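Local atomic coordinates of GCN5-related N-acetyltransferase (Brucella melitensis biovar Abortus 2308, PDB entry 3TCV), a protein that probably transfers an acetyl group from acetyl-CoA to an amine, as GCN5-related N-acetyltransferases do, although its natural acceptor is not firmly established. Residues 26-31 with 160-165; 69-74 with 131-136; 110-115 with 136-141; 115-120 with 149-154. One frame throughout, in Å; residues are numbered along the deposited sequence. Where two conformers were deposited one is given.

Contact 1 of 4, residues 26-31 with 160-165; sequences QNWTPR and GYRRYE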
loop_
_atom_site.group_PDB
_atom_site.type_symbol
_atom_site.label_atom_id
_atom_site.label_comp_id
_atom_site.label_asym_id
_atom_site.label_seq_id
_atom_site.Cartn_x
_atom_site.Cartn_y
_atom_site.Cartn_z
ATOM N N GLN B 26 15.925 -14.624 9.997
ATOM C CA GLN B 26 15.442 -16.001 10.137
ATOM C C GLN B 26 14.651 -16.189 11.429
ATOM O O GLN B 26 13.769 -17.029 11.483
ATOM C CB GLN B 26 16.594 -17.021 10.074
ATOM N N ASN B 27 14.958 -15.412 12.459
ATOM C CA ASN B 27 14.233 -15.486 13.727
ATOM C C ASN B 27 13.175 -14.408 13.953
ATOM O O ASN B 27 12.583 -14.325 15.038
ATOM C CB ASN B 27 15.228 -15.445 14.876
ATOM C CG ASN B 27 16.190 -16.613 14.837
ATOM O OD1 ASN B 27 17.374 -16.450 15.110
ATOM N ND2 ASN B 27 15.690 -17.794 14.460
ATOM N N TRP B 28 12.947 -13.584 12.941
ATOM C CA TRP B 28 11.980 -12.503 13.035
ATOM C C TRP B 28 10.619 -13.016 13.418
ATOM O O TRP B 28 10.162 -14.026 12.884
ATOM C CB TRP B 28 11.891 -11.788 11.689
ATOM C CG TRP B 28 10.838 -10.709 11.668
ATOM C CD1 TRP B 28 9.525 -10.807 11.220
ATOM C CD2 TRP B 28 10.985 -9.332 12.116
ATOM N NE1 TRP B 28 8.872 -9.614 11.365
ATOM C CE2 TRP B 28 9.692 -8.688 11.897
ATOM C CE3 TRP B 28 12.022 -8.588 12.673
ATOM C CZ2 TRP B 28 9.472 -7.368 12.223
ATOM C CZ3 TRP B 28 11.786 -7.255 12.988
ATOM C CH2 TRP B 28 10.543 -6.666 12.779
ATOM N N THR B 29 9.957 -12.319 14.338
ATOM C CA THR B 29 8.560 -12.608 14.688
ATOM C C THR B 29 7.751 -11.309 14.751
ATOM O O THR B 29 8.336 -10.211 14.787
ATOM C CB THR B 29 8.450 -13.328 16.043
ATOM O OG1 THR B 29 9.111 -12.557 17.056
ATOM C CG2 THR B 29 9.067 -14.716 15.959
ATOM N N PRO B 30 6.406 -11.422 14.769
ATOM C CA PRO B 30 5.625 -10.189 14.796
ATOM C C PRO B 30 6.005 -9.252 15.947
ATOM O O PRO B 30 6.374 -9.703 17.022
ATOM C CB PRO B 30 4.188 -10.690 14.944
ATOM C CG PRO B 30 4.192 -12.018 14.271
ATOM C CD PRO B 30 5.549 -12.606 14.560
ATOM N N ARG B 31 5.929 -7.952 15.690
ATOM C CA ARG B 31 6.210 -6.939 16.703
ATOM C C ARG B 31 4.922 -6.567 17.416
ATOM O O ARG B 31 3.839 -6.818 16.894
ATOM C CB ARG B 31 6.756 -5.680 16.026
ATOM C CG ARG B 31 7.965 -5.922 15.133
ATOM C CD ARG B 31 9.059 -6.605 15.911
ATOM N NE ARG B 31 9.357 -5.876 17.138
ATOM C CZ ARG B 31 9.958 -6.400 18.206
ATOM N NH1 ARG B 31 10.328 -7.681 18.213
ATOM N NH2 ARG B 31 10.185 -5.632 19.280
ATOM N N GLY B 160 10.091 -1.584 17.937
ATOM C CA GLY B 160 11.102 -2.327 17.180
ATOM C C GLY B 160 10.684 -2.599 15.746
ATOM O O GLY B 160 11.024 -3.633 15.178
ATOM N N TYR B 161 9.966 -1.647 15.143
ATOM C CA TYR B 161 9.542 -1.805 13.740
ATOM C C TYR B 161 10.707 -1.607 12.755
ATOM O O TYR B 161 11.804 -1.156 13.138
ATOM C CB TYR B 161 8.370 -0.867 13.440
ATOM C CG TYR B 161 7.016 -1.382 13.864
ATOM C CD1 TYR B 161 5.897 -1.230 13.036
ATOM C CD2 TYR B 161 6.824 -1.995 15.090
ATOM C CE1 TYR B 161 4.652 -1.683 13.424
ATOM C CE2 TYR B 161 5.578 -2.453 15.484
ATOM C CZ TYR B 161 4.488 -2.298 14.659
ATOM O OH TYR B 161 3.231 -2.743 15.043
ATOM N N ARG B 162 10.489 -2.021 11.498
ATOM C CA ARG B 162 11.528 -2.061 10.469
ATOM C C ARG B 162 11.391 -0.912 9.464
ATOM O O ARG B 162 12.328 -0.594 8.761
ATOM C CB ARG B 162 11.405 -3.343 9.615
ATOM C CG ARG B 162 11.463 -4.659 10.327
ATOM C CD ARG B 162 11.567 -5.786 9.315
ATOM N NE ARG B 162 12.864 -5.769 8.640
ATOM C CZ ARG B 162 13.065 -5.971 7.335
ATOM N NH1 ARG B 162 12.050 -6.194 6.493
ATOM N NH2 ARG B 162 14.290 -5.911 6.856
ATOM N N ARG B 163 10.175 -0.390 9.326
ATOM C CA ARG B 163 9.821 0.534 8.240
ATOM C C ARG B 163 8.720 1.471 8.716
ATOM O O ARG B 163 7.658 1.021 9.236
ATOM C CB ARG B 163 9.353 -0.286 7.017
ATOM C CG ARG B 163 8.725 0.495 5.863
ATOM C CD ARG B 163 8.162 -0.409 4.764
ATOM N NE ARG B 163 7.407 0.404 3.799
ATOM C CZ ARG B 163 7.942 1.206 2.884
ATOM N NH1 ARG B 163 9.231 1.204 2.656
ATOM N NH2 ARG B 163 7.166 1.955 2.115
ATOM N N TYR B 164 8.969 2.775 8.559
ATOM C CA TYR B 164 8.079 3.843 9.042
ATOM C C TYR B 164 7.741 4.734 7.848
ATOM O O TYR B 164 8.636 5.247 7.169
ATOM C CB TYR B 164 8.827 4.607 10.124
ATOM C CG TYR B 164 8.115 5.746 10.805
ATOM C CD1 TYR B 164 6.886 5.572 11.420
ATOM C CD2 TYR B 164 8.704 6.999 10.877
ATOM C CE1 TYR B 164 6.285 6.630 12.080
ATOM C CE2 TYR B 164 8.113 8.059 11.539
ATOM C CZ TYR B 164 6.892 7.863 12.139
ATOM O OH TYR B 164 6.288 8.907 12.806
ATOM N N GLU B 165 6.454 4.820 7.526
ATOM C CA GLU B 165 6.035 5.395 6.262
ATOM C C GLU B 165 5.398 6.763 6.386
ATOM O O GLU B 165 4.713 7.066 7.385
ATOM C CB GLU B 165 5.007 4.479 5.576
ATOM C CG GLU B 165 5.488 3.087 5.229
ATOM C CD GLU B 165 4.387 2.146 4.803
ATOM O OE1 GLU B 165 4.688 1.316 3.939
ATOM O OE2 GLU B 165 3.242 2.197 5.357
#
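Gly160 O is the polar atom on which the two segments converge, but no hydrogen bond crosses between them. Arg31 NE lies 3.4 Å from Gly160 O at a poor angle and instead bonds to Leu159 O, while Gly160 O lies at the edge of the Trp28 ring, near its plane, 3.9 Å from Trp28 CH2. This is the turn of the GNAT fold between helix 142-158 and strand 163-169; Gly160, with positive phi, is where the chain leaves the helix. The N-terminal arm lies across it. Trp28 reaches out with CG anti to its backbone N (chi1 176°), and Arg162 lays its aliphatic chain over one face of the six-membered ring, Trp28 CH2 lying 3.3 Å from Arg162 CG. The Arg162 guanidinium itself is too distant for more than a weak attraction to the ring. Arg162 NH1 is taken by Asn200 of the second subunit, whose Val195 also packs on Trp28, so Trp28 and Arg162 form part of the interface between the two subunits. Further along the arm, Arg31 is bent at chi2 and chi3, and its CB comes 3.5 Å from Tyr161 CE2, while the Tyr161 hydroxyl bonds to Pro32 O. The indole is fixed at its polar end as well: Trp28 NE1 bonds to Ala123 O, while Arg162 CD makes a CH-pi contact 3.9 Å from the centroid of the Trp28 six-membered ring.

Contact 2 of 4, residues 69-74 with 131-136; sequences QRFTWL and SIYWGP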
loop_
_atom_site.group_PDB
_atom_site.type_symbol
_atom_site.label_atom_id
_atom_site.label_comp_id
_atom_site.label_asym_id
_atom_site.label_seq_id
_atom_site.Cartn_x
_atom_site.Cartn_y
_atom_site.Cartn_z
ATOM N N GLN B 69 -8.023 26.215 3.913
ATOM C CA GLN B 69 -6.685 26.054 3.305
ATOM C C GLN B 69 -5.920 24.914 3.961
ATOM O O GLN B 69 -5.374 24.056 3.269
ATOM C CB GLN B 69 -5.837 27.355 3.363
ATOM N N ARG B 70 -5.903 24.880 5.294
ATOM C CA ARG B 70 -5.154 23.858 6.019
ATOM C C ARG B 70 -5.672 22.453 5.779
ATOM O O ARG B 70 -4.916 21.503 5.905
ATOM C CB ARG B 70 -5.148 24.143 7.525
ATOM C CG ARG B 70 -4.414 25.416 7.898
ATOM C CD ARG B 70 -4.606 25.792 9.355
ATOM N NE ARG B 70 -4.024 27.113 9.593
ATOM C CZ ARG B 70 -2.730 27.346 9.787
ATOM N NH1 ARG B 70 -1.847 26.352 9.878
ATOM N NH2 ARG B 70 -2.321 28.607 9.942
ATOM N N PHE B 71 -6.963 22.314 5.474
ATOM C CA PHE B 71 -7.571 20.992 5.285
ATOM C C PHE B 71 -7.585 20.540 3.832
ATOM O O PHE B 71 -8.049 19.443 3.565
ATOM C CB PHE B 71 -9.005 20.969 5.835
ATOM C CG PHE B 71 -9.098 20.589 7.288
ATOM C CD1 PHE B 71 -9.699 19.405 7.674
ATOM C CD2 PHE B 71 -8.564 21.401 8.271
ATOM C CE1 PHE B 71 -9.784 19.048 9.000
ATOM C CE2 PHE B 71 -8.643 21.047 9.607
ATOM C CZ PHE B 71 -9.250 19.869 9.973
ATOM N N THR B 72 -7.065 21.356 2.911
ATOM C CA THR B 72 -7.155 21.084 1.462
ATOM C C THR B 72 -6.812 19.640 1.108
ATOM O O THR B 72 -7.589 18.964 0.407
ATOM C CB THR B 72 -6.204 22.002 0.667
ATOM O OG1 THR B 72 -6.562 23.374 0.889
ATOM C CG2 THR B 72 -6.277 21.703 -0.822
ATOM N N TRP B 73 -5.670 19.170 1.614
ATOM C CA TRP B 73 -5.141 17.850 1.238
ATOM C C TRP B 73 -5.514 16.750 2.165
ATOM O O TRP B 73 -5.148 15.605 1.922
ATOM C CB TRP B 73 -3.613 17.897 1.127
ATOM C CG TRP B 73 -3.136 18.988 0.237
ATOM C CD1 TRP B 73 -2.524 20.180 0.610
ATOM C CD2 TRP B 73 -3.232 19.039 -1.208
ATOM N NE1 TRP B 73 -2.233 20.940 -0.481
ATOM C CE2 TRP B 73 -2.641 20.317 -1.611
ATOM C CE3 TRP B 73 -3.738 18.196 -2.178
ATOM C CZ2 TRP B 73 -2.559 20.701 -2.937
ATOM C CZ3 TRP B 73 -3.652 18.590 -3.518
ATOM C CH2 TRP B 73 -3.085 19.820 -3.888
ATOM N N LEU B 74 -6.203 17.070 3.258
ATOM C CA LEU B 74 -6.646 16.064 4.212
ATOM C C LEU B 74 -7.870 15.346 3.672
ATOM O O LEU B 74 -8.518 15.832 2.770
ATOM C CB LEU B 74 -6.980 16.726 5.546
ATOM C CG LEU B 74 -5.790 17.257 6.339
ATOM C CD1 LEU B 74 -6.227 17.658 7.748
ATOM C CD2 LEU B 74 -4.694 16.210 6.396
ATOM N N SER B 131 -2.809 10.952 8.883
ATOM C CA SER B 131 -3.949 11.676 9.423
ATOM C C SER B 131 -3.469 12.943 10.163
ATOM O O SER B 131 -4.015 13.284 11.193
ATOM C CB SER B 131 -4.739 10.785 10.395
ATOM O OG SER B 131 -5.068 9.512 9.824
ATOM N N ILE B 132 -2.446 13.596 9.653
ATOM C CA ILE B 132 -1.824 14.732 10.362
ATOM C C ILE B 132 -2.580 16.036 10.132
ATOM O O ILE B 132 -2.794 16.452 8.998
ATOM C CB ILE B 132 -0.356 14.939 9.887
ATOM C CG1 ILE B 132 0.496 13.720 10.272
ATOM C CG2 ILE B 132 0.221 16.242 10.470
ATOM C CD1 ILE B 132 1.899 13.749 9.674
ATOM N N TYR B 133 -2.990 16.681 11.223
ATOM C CA TYR B 133 -3.395 18.069 11.175
ATOM C C TYR B 133 -2.676 18.795 12.300
ATOM O O TYR B 133 -2.972 18.562 13.476
ATOM C CB TYR B 133 -4.915 18.261 11.337
ATOM C CG TYR B 133 -5.263 19.715 11.499
ATOM C CD1 TYR B 133 -4.894 20.636 10.523
ATOM C CD2 TYR B 133 -5.926 20.189 12.619
ATOM C CE1 TYR B 133 -5.158 21.992 10.662
ATOM C CE2 TYR B 133 -6.205 21.556 12.767
ATOM C CZ TYR B 133 -5.825 22.443 11.786
ATOM O OH TYR B 133 -6.084 23.808 11.878
ATOM N N TRP B 134 -1.731 19.657 11.913
ATOM C CA TRP B 134 -1.002 20.502 12.844
ATOM C C TRP B 134 -1.407 21.932 12.608
ATOM O O TRP B 134 -1.026 22.556 11.618
ATOM C CB TRP B 134 0.499 20.321 12.661
ATOM C CG TRP B 134 1.029 18.954 13.007
ATOM C CD1 TRP B 134 0.555 18.057 13.949
ATOM C CD2 TRP B 134 2.221 18.318 12.434
ATOM N NE1 TRP B 134 1.325 16.920 13.969
ATOM C CE2 TRP B 134 2.360 17.031 13.103
ATOM C CE3 TRP B 134 3.130 18.673 11.454
ATOM C CZ2 TRP B 134 3.358 16.143 12.768
ATOM C CZ3 TRP B 134 4.142 17.765 11.124
ATOM C CH2 TRP B 134 4.248 16.531 11.767
ATOM N N GLY B 135 -2.220 22.460 13.518
ATOM C CA GLY B 135 -2.762 23.790 13.383
ATOM C C GLY B 135 -1.783 24.896 13.709
ATOM O O GLY B 135 -0.603 24.655 14.015
ATOM N N PRO B 136 -2.265 26.130 13.631
ATOM C CA PRO B 136 -1.406 27.311 13.739
ATOM C C PRO B 136 -0.617 27.439 15.043
ATOM O O PRO B 136 0.451 28.044 15.028
ATOM C CB PRO B 136 -2.372 28.476 13.556
ATOM C CG PRO B 136 -3.727 27.942 13.797
ATOM C CD PRO B 136 -3.694 26.471 13.535
HETATM O O HOH W 1 -2.103 23.525 9.288
#
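Between Phe71 and Leu74 the chain makes a type I turn that runs alongside the end of strand 126-134, Leu74 CA lying 7.3 Å from Ser131 CA and Phe71 CA 7.8 Å from Tyr133 CA; no direct hydrogen bond joins the two segments. Side chains fill the gap. In Tyr133 a chi1 of 171° swings the ring away from its own N and out to the turn, and Phe71 CE2 sits over the centre of one face, 3.7 Å above the plane, with Gly135 N over the opposite face. The two rings are inclined at 48°, neither stacked nor edge-to-face. Leu74 adds CD1, 3.9 Å from Tyr133 CB, and CD2, 3.2 Å from Ile132 O. At the other end the Arg70 guanidinium lays one face on Pro136 CB, and a water joins Arg70 NH1 to Trp134 O. Arg70 NE pairs with Asp66, and the Tyr133 hydroxyl bonds to Ala61 O. The joint is therefore apolar at its middle, with its polar ends tied to helix 51-61, the loop after it and a bridging water.

Contact 3 of 4, residues 110-115 with 136-141; sequences KVAGRQ and PLISRR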
loop_
_atom_site.group_PDB
_atom_site.type_symbol
_atom_site.label_atom_id
_atom_site.label_comp_id
_atom_site.label_asym_id
_atom_site.label_seq_id
_atom_site.Cartn_x
_atom_site.Cartn_y
_atom_site.Cartn_z
ATOM N N LYS B 110 -2.951 23.944 25.177
ATOM C CA LYS B 110 -4.115 23.712 24.316
ATOM C C LYS B 110 -3.864 22.600 23.302
ATOM O O LYS B 110 -2.753 22.439 22.815
ATOM C CB LYS B 110 -4.467 24.964 23.501
ATOM C CG LYS B 110 -4.689 26.262 24.274
ATOM C CD LYS B 110 -5.886 26.203 25.172
ATOM C CE LYS B 110 -6.151 27.574 25.808
ATOM N NZ LYS B 110 -7.013 27.416 27.013
ATOM N N VAL B 111 -4.916 21.871 22.964
ATOM C CA VAL B 111 -4.856 20.937 21.841
ATOM C C VAL B 111 -4.620 21.774 20.591
ATOM O O VAL B 111 -5.302 22.779 20.354
ATOM C CB VAL B 111 -6.147 20.112 21.711
ATOM C CG1 VAL B 111 -6.113 19.249 20.440
ATOM C CG2 VAL B 111 -6.386 19.280 22.983
ATOM N N ALA B 112 -3.610 21.395 19.825
ATOM C CA ALA B 112 -3.208 22.172 18.652
ATOM C C ALA B 112 -3.444 21.433 17.340
ATOM O O ALA B 112 -3.385 22.026 16.281
ATOM C CB ALA B 112 -1.742 22.553 18.777
ATOM N N GLY B 113 -3.721 20.147 17.429
ATOM C CA GLY B 113 -3.934 19.331 16.245
ATOM C C GLY B 113 -4.105 17.890 16.595
ATOM O O GLY B 113 -4.366 17.531 17.762
ATOM N N ARG B 114 -3.928 17.033 15.603
ATOM C CA ARG B 114 -4.058 15.600 15.829
ATOM C C ARG B 114 -3.232 14.848 14.784
ATOM O O ARG B 114 -2.860 15.430 13.767
ATOM C CB ARG B 114 -5.544 15.170 15.827
ATOM C CG ARG B 114 -6.422 15.779 14.748
ATOM C CD ARG B 114 -6.292 15.143 13.368
ATOM N NE ARG B 114 -7.324 15.620 12.442
ATOM C CZ ARG B 114 -7.524 15.172 11.203
ATOM N NH1 ARG B 114 -6.736 14.243 10.685
ATOM N NH2 ARG B 114 -8.535 15.632 10.477
ATOM N N GLN B 115 -2.934 13.585 15.070
ATOM C CA GLN B 115 -2.161 12.728 14.162
ATOM C C GLN B 115 -2.405 11.272 14.542
ATOM O O GLN B 115 -2.957 11.010 15.601
ATOM C CB GLN B 115 -0.659 13.058 14.258
ATOM C CG GLN B 115 -0.034 12.854 15.629
ATOM C CD GLN B 115 1.411 13.340 15.727
ATOM O OE1 GLN B 115 1.733 14.430 15.268
ATOM N NE2 GLN B 115 2.280 12.546 16.363
ATOM N N PRO B 136 -2.265 26.130 13.631
ATOM C CA PRO B 136 -1.406 27.311 13.739
ATOM C C PRO B 136 -0.617 27.439 15.043
ATOM O O PRO B 136 0.451 28.044 15.028
ATOM C CB PRO B 136 -2.372 28.476 13.556
ATOM C CG PRO B 136 -3.727 27.942 13.797
ATOM C CD PRO B 136 -3.694 26.471 13.535
ATOM N N LEU B 137 -1.079 26.843 16.132
ATOM C CA LEU B 137 -0.329 26.917 17.373
ATOM C C LEU B 137 1.017 26.224 17.261
ATOM O O LEU B 137 1.955 26.588 17.960
ATOM C CB LEU B 137 -1.096 26.321 18.546
ATOM C CG LEU B 137 -2.342 27.031 19.077
ATOM C CD1 LEU B 137 -2.920 26.188 20.204
ATOM C CD2 LEU B 137 -2.018 28.439 19.569
ATOM N N ILE B 138 1.120 25.216 16.390
ATOM C CA ILE B 138 2.342 24.427 16.313
ATOM C C ILE B 138 2.958 24.323 14.923
ATOM O O ILE B 138 4.090 23.881 14.819
ATOM C CB ILE B 138 2.128 22.997 16.857
ATOM C CG1 ILE B 138 1.095 22.215 16.018
ATOM C CG2 ILE B 138 1.707 23.070 18.312
ATOM C CD1 ILE B 138 0.929 20.765 16.458
ATOM N N SER B 139 2.218 24.707 13.877
ATOM C CA SER B 139 2.678 24.515 12.499
ATOM C C SER B 139 3.979 25.293 12.291
ATOM O O SER B 139 4.060 26.462 12.643
ATOM C CB SER B 139 1.627 25.007 11.505
ATOM O OG SER B 139 1.968 24.554 10.210
ATOM N N ARG B 140 5.005 24.630 11.759
ATOM C CA ARG B 140 6.312 25.255 11.571
ATOM C C ARG B 140 7.000 25.744 12.867
ATOM O O ARG B 140 7.862 26.604 12.814
ATOM C CB ARG B 140 6.207 26.387 10.527
ATOM N N ARG B 141 6.617 25.194 14.024
ATOM C CA ARG B 141 7.293 25.430 15.290
ATOM C C ARG B 141 7.862 24.098 15.802
ATOM O O ARG B 141 7.495 23.024 15.312
ATOM C CB ARG B 141 6.319 26.038 16.329
HETATM O O HOH W 2 -3.323 24.875 16.456
#
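Ala112 CB is wedged against the chain just beyond strand 126-134, and this is the tight part of the contact: Ile138 CG2 comes to 3.5 Å of Ala112 CB, and Leu137 CB to 3.8 Å of the same methyl. With chi1 at 63°, Ile138 turns its whole branched end to the alanine, CG1 and CD1 of Ile138 each lying 4.0 Å from Ala112 CB. Ile138 also leans on Val103 of the neighbouring strand. Towards the solvent the fit slackens. Leu137 CD1 comes closest to Lys110 at CB, 3.8 Å away, and the end of the lysine leads off elsewhere. Away from the lysine, a water links the backbones, donating to Ala112 O at 2.9 Å and accepting from Leu137 N at 3.0 Å. Ala112 and Gly113 both face Val103, forming a classic beta bulge in strand 110-121. Past Ile138 a type II turn, closed by Arg141 N bonding to Ile138 O, brings Arg141 to the N-cap of helix 142-158. The loop thus corresponds to the strand-to-helix connection that in GNAT enzymes commonly cradles the pyrophosphate of acetyl-CoA, a role probable here too.

Contact 4 of 4, residues 115-120 with 149-154; sequences QALMRI and FLFMQY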
loop_
_atom_site.group_PDB
_atom_site.type_symbol
_atom_site.label_atom_id
_atom_site.label_comp_id
_atom_site.label_asym_id
_atom_site.label_seq_id
_atom_site.Cartn_x
_atom_site.Cartn_y
_atom_site.Cartn_z
ATOM N N GLN B 115 -2.934 13.585 15.070
ATOM C CA GLN B 115 -2.161 12.728 14.162
ATOM C C GLN B 115 -2.405 11.272 14.542
ATOM O O GLN B 115 -2.957 11.010 15.601
ATOM C CB GLN B 115 -0.659 13.058 14.258
ATOM C CG GLN B 115 -0.034 12.854 15.629
ATOM C CD GLN B 115 1.411 13.340 15.727
ATOM O OE1 GLN B 115 1.733 14.430 15.268
ATOM N NE2 GLN B 115 2.280 12.546 16.363
ATOM N N ALA B 116 -1.976 10.336 13.701
ATOM C CA ALA B 116 -2.249 8.930 13.960
ATOM C C ALA B 116 -1.148 8.021 13.478
ATOM O O ALA B 116 -0.428 8.342 12.517
ATOM C CB ALA B 116 -3.584 8.538 13.308
ATOM N N LEU B 117 -1.006 6.900 14.175
ATOM C CA LEU B 117 -0.298 5.726 13.680
ATOM C C LEU B 117 -1.334 4.886 12.957
ATOM O O LEU B 117 -2.438 4.656 13.494
ATOM C CB LEU B 117 0.348 4.945 14.830
ATOM C CG LEU B 117 1.504 5.676 15.545
ATOM C CD1 LEU B 117 1.911 4.919 16.804
ATOM C CD2 LEU B 117 2.705 5.877 14.600
ATOM N N MET B 118 -1.029 4.482 11.732
ATOM C CA MET B 118 -2.030 3.846 10.879
ATOM C C MET B 118 -1.410 2.857 9.919
ATOM O O MET B 118 -0.204 2.785 9.798
ATOM C CB MET B 118 -2.821 4.911 10.101
ATOM C CG MET B 118 -1.992 5.779 9.168
ATOM S SD MET B 118 -2.971 7.165 8.522
ATOM C CE MET B 118 -3.806 6.290 7.201
ATOM N N ARG B 119 -2.258 2.125 9.215
ATOM C CA ARG B 119 -1.828 1.043 8.338
ATOM C C ARG B 119 -0.812 0.182 9.074
ATOM O O ARG B 119 0.289 -0.108 8.590
ATOM C CB ARG B 119 -1.331 1.603 7.011
ATOM C CG ARG B 119 -2.478 2.328 6.275
ATOM C CD ARG B 119 -2.090 2.937 4.943
ATOM N NE ARG B 119 -1.414 1.941 4.164
ATOM C CZ ARG B 119 -0.090 1.796 4.100
ATOM N NH1 ARG B 119 0.714 2.649 4.722
ATOM N NH2 ARG B 119 0.426 0.787 3.395
ATOM N N ILE B 120 -1.248 -0.242 10.259
ATOM C CA ILE B 120 -0.421 -0.936 11.220
ATOM C C ILE B 120 -0.224 -2.398 10.759
ATOM O O ILE B 120 -1.205 -3.115 10.479
ATOM C CB ILE B 120 -1.060 -0.857 12.634
ATOM C CG1 ILE B 120 -1.284 0.609 13.071
ATOM C CG2 ILE B 120 -0.177 -1.576 13.652
ATOM C CD1 ILE B 120 -2.286 0.783 14.215
ATOM N N PHE B 149 8.678 13.321 15.893
ATOM C CA PHE B 149 9.783 12.660 16.571
ATOM C C PHE B 149 9.294 11.648 17.589
ATOM O O PHE B 149 9.809 10.533 17.659
ATOM C CB PHE B 149 10.690 13.664 17.305
ATOM C CG PHE B 149 11.853 13.015 18.023
ATOM C CD1 PHE B 149 12.902 12.445 17.310
ATOM C CD2 PHE B 149 11.870 12.930 19.410
ATOM C CE1 PHE B 149 13.960 11.828 17.977
ATOM C CE2 PHE B 149 12.925 12.323 20.085
ATOM C CZ PHE B 149 13.973 11.776 19.367
ATOM N N LEU B 150 8.333 12.044 18.417
ATOM C CA LEU B 150 7.852 11.150 19.461
ATOM C C LEU B 150 7.243 9.849 18.906
ATOM O O LEU B 150 7.438 8.784 19.474
ATOM C CB LEU B 150 6.879 11.870 20.386
ATOM C CG LEU B 150 7.469 12.937 21.319
ATOM C CD1 LEU B 150 6.332 13.745 21.935
ATOM C CD2 LEU B 150 8.402 12.342 22.383
ATOM N N PHE B 151 6.508 9.928 17.795
ATOM C CA PHE B 151 6.024 8.732 17.134
ATOM C C PHE B 151 7.180 7.895 16.577
ATOM O O PHE B 151 7.194 6.670 16.732
ATOM C CB PHE B 151 5.092 9.101 15.975
ATOM C CG PHE B 151 3.617 9.166 16.319
ATOM C CD1 PHE B 151 3.141 9.143 17.631
ATOM C CD2 PHE B 151 2.684 9.310 15.281
ATOM C CE1 PHE B 151 1.769 9.203 17.879
ATOM C CE2 PHE B 151 1.322 9.378 15.532
ATOM C CZ PHE B 151 0.874 9.332 16.840
ATOM N N MET B 152 8.139 8.554 15.922
ATOM C CA MET B 152 9.229 7.840 15.263
ATOM C C MET B 152 10.054 7.079 16.302
ATOM O O MET B 152 10.425 5.904 16.124
ATOM C CB MET B 152 10.114 8.793 14.476
ATOM C CG MET B 152 11.054 8.054 13.530
ATOM S SD MET B 152 11.595 9.046 12.134
ATOM C CE MET B 152 12.584 10.241 12.962
ATOM N N GLN B 153 10.312 7.760 17.409
ATOM C CA GLN B 153 11.063 7.166 18.512
ATOM C C GLN B 153 10.358 5.938 19.092
ATOM O O GLN B 153 10.989 4.918 19.378
ATOM C CB GLN B 153 11.229 8.198 19.610
ATOM C CG GLN B 153 12.141 7.734 20.723
ATOM C CD GLN B 153 12.518 8.862 21.639
ATOM O OE1 GLN B 153 13.708 9.176 21.798
ATOM N NE2 GLN B 153 11.519 9.501 22.223
ATOM N N TYR B 154 9.045 6.058 19.270
ATOM C CA TYR B 154 8.231 4.979 19.834
ATOM C C TYR B 154 8.239 3.761 18.919
ATOM O O TYR B 154 8.447 2.627 19.372
ATOM C CB TYR B 154 6.822 5.490 20.039
ATOM C CG TYR B 154 5.827 4.463 20.509
ATOM C CD1 TYR B 154 6.009 3.765 21.708
ATOM C CD2 TYR B 154 4.664 4.216 19.767
ATOM C CE1 TYR B 154 5.056 2.837 22.146
ATOM C CE2 TYR B 154 3.723 3.297 20.191
ATOM C CZ TYR B 154 3.918 2.613 21.375
ATOM O OH TYR B 154 2.945 1.710 21.746
#
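Phe151 of helix 142-158 is held between Gln115 and Leu117, two residues on the same side of strand 110-121. The polar group in the contact is the Gln115 amide. Its NE2 lies over the centre of the Phe151 ring, 3.3 Å above the plane, with the amide tilted 61° to the ring. In Gln115 a chi1 of 61° tucks CG in between N and C, and from there an extended chain carries the amide across the ring. Both ends of that amide are used: OE1 accepts from Trp134 NE1, and NE2 bonds to Ala147 O one turn back on the helix. On the opposite face the interaction is CH-pi, Leu117 CG standing 3.8 Å from the Phe151 centroid. The two methyls of Leu117 add apolar contacts: Leu117 CD2 touches Phe151 CD2 at 3.5 Å, and the other branch, CD1, reaches the edge of Tyr154 at CD2, 4.1 Å away. The strand backbone joins in, with Ala116 C 3.5 Å from Phe151 CE2. Strand and helix run nearly parallel, their axes 22° apart and 10.3 Å at closest, which is the usual spacing of a helix laid on a sheet. Phe101 meets Phe151 edge-to-face, and Tyr154 OH bonds to Glu35 N. One buried amide is thus satisfied at both ends while it covers an aromatic face, so polar pairing and hydrophobic packing together seat the helix on the sheet.

All four contacts meet the one mixed sheet of the GNAT fold. Along the chain the four first segments come before the four second ones: contacts 2, 3 and 4 cross one another, and contact 1 encloses them all. Contacts 2 and 3 share Pro136 and lie about 10 Å apart between centres; contacts 3 and 4 share Gln115 on strand 110-121, about 16 Å apart. Contact 1 lies about 30 Å from contacts 2 and 3, across the chain's centre, but touches contact 4, where Glu165 and Arg119 form a salt bridge. Contacts 3, 4 and 1 fall before, along and after helix 142-158, contact 1 reaching the dimer interface, while contact 2 braces strand 126-134 from the turn after helix 67-70.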